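Local atomic coordinates of tRNA (cytidine-2'-O-)-methyltransferase TrmJ (Sulfolobus acidocaldarius, PDB entry 4CNG), a protein that transfers a methyl group from S-adenosyl-L-methionine to the 2'-oxygen of cytidine 32 in tRNA, working as a homodimer of the SPOUT class. Residues A[62-65]-A[66-69]; A[69-72]-A[73-77]; A[39-42]-A[43-47]. The protein carries 1 engineered substitution. All coordinates share one frame; numbering follows the deposited sequence.

Contact 1: residues A[62-65]-A[66-69]; sequences EAIK and FSAK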
# COMPACT_ATOMS: atom_id res chain seq x y z
N GLU A 62 -6.72 -18.68 -7.13
CA GLU A 62 -6.47 -17.48 -7.93
C GLU A 62 -5.54 -16.51 -7.20
O GLU A 62 -4.70 -15.87 -7.81
CB GLU A 62 -7.80 -16.81 -8.28
CG GLU A 62 -7.70 -15.67 -9.28
CD GLU A 62 -7.17 -16.12 -10.64
OE1 GLU A 62 -7.38 -17.30 -11.00
OE2 GLU A 62 -6.58 -15.29 -11.35
N ALA A 63 -5.71 -16.40 -5.90
CA ALA A 63 -4.92 -15.47 -5.12
C ALA A 63 -3.43 -15.79 -5.16
O ALA A 63 -2.60 -14.91 -5.14
CB ALA A 63 -5.41 -15.46 -3.68
N ILE A 64 -3.10 -17.07 -5.22
CA ILE A 64 -1.71 -17.49 -5.27
C ILE A 64 -0.96 -16.82 -6.42
O ILE A 64 0.22 -16.48 -6.28
CB ILE A 64 -1.57 -19.02 -5.35
CG1 ILE A 64 -1.99 -19.64 -4.02
CG2 ILE A 64 -0.14 -19.41 -5.72
CD1 ILE A 64 -1.90 -21.15 -3.95
N LYS A 65 -1.65 -16.56 -7.52
CA LYS A 65 -1.01 -15.93 -8.69
C LYS A 65 -0.53 -14.51 -8.41
O LYS A 65 0.30 -13.98 -9.19
CB LYS A 65 -2.00 -15.90 -9.86
CG LYS A 65 -2.38 -17.29 -10.34
CD LYS A 65 -3.53 -17.25 -11.33
CE LYS A 65 -3.70 -18.59 -12.06
NZ LYS A 65 -4.40 -18.40 -13.35
N PHE A 66 -1.16 -13.82 -7.45
CA PHE A 66 -0.82 -12.44 -7.16
C PHE A 66 0.17 -12.38 -6.00
O PHE A 66 0.52 -11.28 -5.52
CB PHE A 66 -2.08 -11.61 -6.87
CG PHE A 66 -3.02 -11.48 -8.04
CD1 PHE A 66 -2.83 -10.49 -9.00
CD2 PHE A 66 -4.09 -12.36 -8.20
CE1 PHE A 66 -3.69 -10.38 -10.07
CE2 PHE A 66 -4.94 -12.26 -9.29
CZ PHE A 66 -4.72 -11.29 -10.24
N SER A 67 0.56 -13.54 -5.48
CA SER A 67 1.35 -13.57 -4.25
C SER A 67 2.86 -13.55 -4.51
O SER A 67 3.62 -13.42 -3.57
CB SER A 67 0.96 -14.74 -3.34
OG SER A 67 1.32 -15.98 -3.91
N ALA A 68 3.26 -13.59 -5.79
CA ALA A 68 4.66 -13.71 -6.19
C ALA A 68 5.26 -14.77 -5.28
O ALA A 68 4.66 -15.83 -5.10
CB ALA A 68 5.36 -12.37 -6.08
N LYS A 69 6.33 -14.43 -4.57
CA LYS A 69 6.92 -15.36 -3.61
C LYS A 69 6.08 -15.54 -2.32
O LYS A 69 6.39 -16.41 -1.49
CB LYS A 69 8.34 -14.92 -3.28
CG LYS A 69 9.30 -15.14 -4.44
CD LYS A 69 9.42 -16.63 -4.73
CE LYS A 69 10.88 -17.06 -4.81
NZ LYS A 69 11.09 -18.17 -5.78
O HOH W 1 2.91 -17.00 -6.87

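Contact 2: residues A[69-72]-A[73-77]; sequences KGSE and VIEKM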
# COMPACT_ATOMS: atom_id res chain seq x y z
N LYS A 69 6.33 -14.43 -4.57
CA LYS A 69 6.92 -15.36 -3.61
C LYS A 69 6.08 -15.54 -2.32
O LYS A 69 6.39 -16.41 -1.49
CB LYS A 69 8.34 -14.92 -3.28
CG LYS A 69 9.30 -15.14 -4.44
CD LYS A 69 9.42 -16.63 -4.73
CE LYS A 69 10.88 -17.06 -4.81
NZ LYS A 69 11.09 -18.17 -5.78
N GLY A 70 5.02 -14.76 -2.17
CA GLY A 70 4.02 -14.98 -1.10
C GLY A 70 3.20 -16.25 -1.27
O GLY A 70 2.34 -16.54 -0.44
N SER A 71 3.43 -17.00 -2.34
CA SER A 71 2.69 -18.24 -2.59
C SER A 71 2.83 -19.29 -1.46
O SER A 71 1.84 -19.89 -1.05
CB SER A 71 3.11 -18.83 -3.94
OG SER A 71 4.46 -19.27 -3.90
N GLU A 72 4.03 -19.43 -0.89
CA GLU A 72 4.23 -20.37 0.24
C GLU A 72 3.49 -19.90 1.50
O GLU A 72 2.99 -20.70 2.31
CB GLU A 72 5.72 -20.49 0.56
CG GLU A 72 6.39 -19.17 0.88
CD GLU A 72 7.37 -18.71 -0.20
OE1 GLU A 72 7.02 -18.79 -1.40
OE2 GLU A 72 8.49 -18.27 0.14
N VAL A 73 3.31 -18.59 1.57
CA VAL A 73 2.55 -17.96 2.62
C VAL A 73 1.11 -18.47 2.62
O VAL A 73 0.61 -18.88 3.64
CB VAL A 73 2.61 -16.43 2.52
CG1 VAL A 73 1.60 -15.77 3.44
CG2 VAL A 73 4.01 -15.93 2.83
N ILE A 74 0.46 -18.47 1.47
CA ILE A 74 -0.92 -18.94 1.35
C ILE A 74 -1.05 -20.43 1.63
O ILE A 74 -1.90 -20.88 2.40
CB ILE A 74 -1.49 -18.57 -0.03
CG1 ILE A 74 -1.70 -17.06 -0.10
CG2 ILE A 74 -2.78 -19.34 -0.32
CD1 ILE A 74 -2.04 -16.56 -1.47
N GLU A 75 -0.18 -21.20 0.99
CA GLU A 75 -0.31 -22.64 1.02
C GLU A 75 -0.11 -23.24 2.41
O GLU A 75 -0.79 -24.20 2.80
CB GLU A 75 0.69 -23.24 0.05
CG GLU A 75 0.41 -22.89 -1.40
CD GLU A 75 1.66 -22.87 -2.25
OE1 GLU A 75 2.60 -23.64 -1.96
OE2 GLU A 75 1.72 -22.06 -3.20
N LYS A 76 0.83 -22.67 3.15
CA LYS A 76 1.23 -23.25 4.43
C LYS A 76 1.03 -22.34 5.64
O LYS A 76 0.52 -22.78 6.67
CB LYS A 76 2.69 -23.72 4.37
CG LYS A 76 3.00 -24.64 3.21
CD LYS A 76 2.39 -26.02 3.41
CE LYS A 76 2.18 -26.73 2.09
NZ LYS A 76 1.69 -28.13 2.28
N MET A 77 1.43 -21.08 5.53
CA MET A 77 1.44 -20.22 6.71
C MET A 77 0.05 -19.70 7.11
O MET A 77 -0.28 -19.65 8.30
CB MET A 77 2.38 -19.05 6.47
CG MET A 77 2.44 -18.08 7.62
SD MET A 77 3.27 -16.55 7.22
CE MET A 77 3.07 -15.68 8.74

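Contact 3: residues A[39-42]-A[43-47]; sequences IARL and VKNFL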
# COMPACT_ATOMS: atom_id res chain seq x y z
N ILE A 39 -1.75 -9.25 -0.26
CA ILE A 39 -1.50 -9.28 1.15
C ILE A 39 -0.51 -10.39 1.54
O ILE A 39 0.40 -10.16 2.33
CB ILE A 39 -2.83 -9.42 1.93
CG1 ILE A 39 -3.63 -8.13 1.81
CG2 ILE A 39 -2.56 -9.76 3.38
CD1 ILE A 39 -5.08 -8.23 2.21
N ALA A 40 -0.67 -11.57 0.95
CA ALA A 40 0.28 -12.64 1.22
C ALA A 40 1.71 -12.26 0.86
O ALA A 40 2.65 -12.57 1.57
CB ALA A 40 -0.15 -13.91 0.51
N ARG A 41 1.87 -11.57 -0.26
CA ARG A 41 3.20 -11.06 -0.65
C ARG A 41 3.75 -10.12 0.41
O ARG A 41 4.91 -10.23 0.82
CB ARG A 41 3.09 -10.37 -2.00
CG ARG A 41 4.44 -9.98 -2.56
CD ARG A 41 4.33 -9.37 -3.94
NE ARG A 41 5.65 -8.97 -4.43
CZ ARG A 41 5.92 -8.70 -5.69
NH1 ARG A 41 4.96 -8.69 -6.61
NH2 ARG A 41 7.14 -8.33 -5.99
N LEU A 42 2.92 -9.19 0.89
CA LEU A 42 3.33 -8.23 1.91
C LEU A 42 3.74 -8.92 3.21
O LEU A 42 4.62 -8.44 3.91
CB LEU A 42 2.23 -7.21 2.15
CG LEU A 42 2.02 -6.21 1.03
CD1 LEU A 42 0.66 -5.57 1.15
CD2 LEU A 42 3.16 -5.18 0.98
N VAL A 43 3.05 -10.01 3.57
CA VAL A 43 3.40 -10.78 4.75
C VAL A 43 4.86 -11.22 4.70
O VAL A 43 5.57 -11.18 5.71
CB VAL A 43 2.43 -11.96 4.93
CG1 VAL A 43 2.94 -13.02 5.89
CG2 VAL A 43 1.08 -11.42 5.42
N LYS A 44 5.30 -11.67 3.54
CA LYS A 44 6.70 -12.02 3.35
C LYS A 44 7.62 -10.79 3.23
O LYS A 44 8.69 -10.77 3.82
CB LYS A 44 6.83 -12.90 2.13
CG LYS A 44 8.22 -13.51 1.98
CD LYS A 44 8.35 -14.55 0.87
CE LYS A 44 9.80 -15.03 0.70
NZ LYS A 44 10.11 -15.47 -0.68
N ASN A 45 7.20 -9.76 2.50
CA ASN A 45 8.00 -8.54 2.39
C ASN A 45 8.33 -7.91 3.76
O ASN A 45 9.39 -7.29 3.91
CB ASN A 45 7.25 -7.45 1.59
CG ASN A 45 7.10 -7.70 0.10
OD1 ASN A 45 6.03 -7.41 -0.44
ND2 ASN A 45 8.14 -8.18 -0.56
N PHE A 46 7.41 -8.03 4.72
CA PHE A 46 7.54 -7.35 5.99
C PHE A 46 7.57 -8.30 7.19
O PHE A 46 7.49 -7.85 8.32
CB PHE A 46 6.48 -6.26 6.11
CG PHE A 46 6.69 -5.12 5.13
CD1 PHE A 46 7.82 -4.32 5.21
CD2 PHE A 46 5.79 -4.89 4.12
CE1 PHE A 46 8.05 -3.30 4.29
CE2 PHE A 46 5.98 -3.84 3.23
CZ PHE A 46 7.09 -3.04 3.32
N LEU A 47 7.80 -9.58 6.93
CA LEU A 47 8.05 -10.57 7.98
C LEU A 47 7.01 -10.52 9.09
O LEU A 47 7.32 -10.58 10.26
CB LEU A 47 9.47 -10.44 8.56
CG LEU A 47 10.57 -10.87 7.59
CD1 LEU A 47 11.92 -10.57 8.21
CD2 LEU A 47 10.45 -12.36 7.26

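Contact 1: residues A[62-65]-A[66-69]
Ala63 and Phe66 meet through the backbone: the N-H of Phe66 reaches Ala63 O at 2.9 Å, and a type I beta turn spans Ile64 to Ser67. Across that turn Ser67 N donates to Ile64 O at 3.1 Å. The hydroxyl of Ser67 gives the same oxygen a shorter bond, OG to Ile64 O 2.7 Å, tilted only 20° from the carbonyl plane. OG can do this because it stands between its own N and carbonyl carbon (chi1 68°), folded back over the turn. A water adds a third grip on Ile64 O and donates as well to Ala68 O, bridging the segments. The ring of Phe66 lies back along the preceding turn: CD2 comes within 3.6 Å of Glu62 O, and CE2 stands 4.0 Å from Glu62 OE2. Carboxylate and ring planes are 62° apart, the acid's other oxygen, OE1, making a long ion pair with Lys65 NZ. Tyr34 of the second subunit meets the Phe66 ring edge-to-face. The arrangement is a type I turn that follows helix 60-64, with a serine hydroxyl bonded to the main-chain carbonyl three residues back, beside the dimer interface.

Contact 2: residues A[69-72]-A[73-77]
Gly70, Ser71 and Glu72 offer their carbonyls to the next turn, and these backbone bonds carry the contact. Glu75 N donates to Ser71 O at 3.2 Å. Lys76 N reaches Glu72 O at 3.0 Å, while the bond from Ile74 N to Gly70 O is weak. Residues 73-77 themselves form a wider, pi-type turn.

By van der Waals contact, Val73 presses on the preceding turn, its CB a tight 3.0 Å from Gly70 O. The valine's CG2, beside its own N, reaches back to 4.0 Å from Gly70 CA.

Of the acidic side chains, Glu75 sends an extended chain, with CG beside its own N (chi1 -66°), back alongside the first turn, where OE2 lies 3.6 Å from Ser71 CB. That oxygen also stands 3.1 Å from Ser71 O; both are acceptors, so this is proximity without a bond. Glu72 OE2 instead makes a long, weak ion pair with Lys44.

Helix 71-77 packs Val73 and Ile74 on Ala40 of helix 33-45, Ser71, Ile74 and Glu75 on Ile64 of helix 60-64, and Val73 and Met77 on Phe51 of strand 50-54.

Contact 3: residues A[39-42]-A[43-47]
Three good helical bonds, Val43 N to Ile39 O, Asn45 N to Arg41 O and Phe46 N to Leu42 O, each measure 2.9 Å, whereas Lys44 N to Ala40 O is weak and the bond from Phe46, the first residue to leave helical geometry, is bent to 139°.

Leu42 and Phe46 carry the apolar side. They lie side by side and point the same way, with the leucine methyl CD2 against the ring atom CE2 at 3.8 Å. The same methyl is 3.9 Å from Asn45 OD1, so one branch touches both the ring and the amide oxygen. On another side of the helix Val43 CG2 looks back at Ile39 CG2 across a looser 4.5 Å.

Arg41 is extended from CG to NE, with CG anti to the backbone N (chi1 -173°), and this carries the guanidinium outward, where NH2 bonds to Val159 O of the second subunit. Asn45 OD1 rests 3.7 Å from Arg41 CG, low on that chain, while ND2 bonds to Tyr157 O and Val159 O, also of the second subunit. Val159 is inferred to be part of the S-adenosyl-L-methionine site, so this helix face probably borders the cofactor-binding loop of the other subunit. Replacing Asn45 with an alanine would probably leave those two carbonyls of the other subunit without this donor and open a gap beside Leu42 CD2 and the arginine stem.

Helix 33-45 is the crossover of the beta-alpha-beta unit between strands 22-28 and 50-54. Ile39 and Val43 pack on Leu25 of strand 22-28, Ala40 and Val43 on helix 71-77, and Leu42 and Phe46 on Leu170 of helix 162-175.

From the N terminus, contact 3 comes first, closing the last turns of helix 33-45 before the chain passes through strand 50-54. Contact 1 then forms the turn after helix 60-64, and contact 2 opens helix 71-77 almost at once, the two sharing Lys69. Contact 3 closes before the other two open; contact 2 starts on the stretch where contact 1 ends; none nests in or crosses another. In space they converge: Ser67 of contact 1 packs through CB on Ile74 CD1 of contact 2 and on Ala40 of contact 3, and Lys69 lies beside Lys44. Together they join three helices on one side of the chain's centre, and contacts 1 and 3 both extend to the second subunit, Tyr157 there meeting Lys69, Ala68 and Arg41.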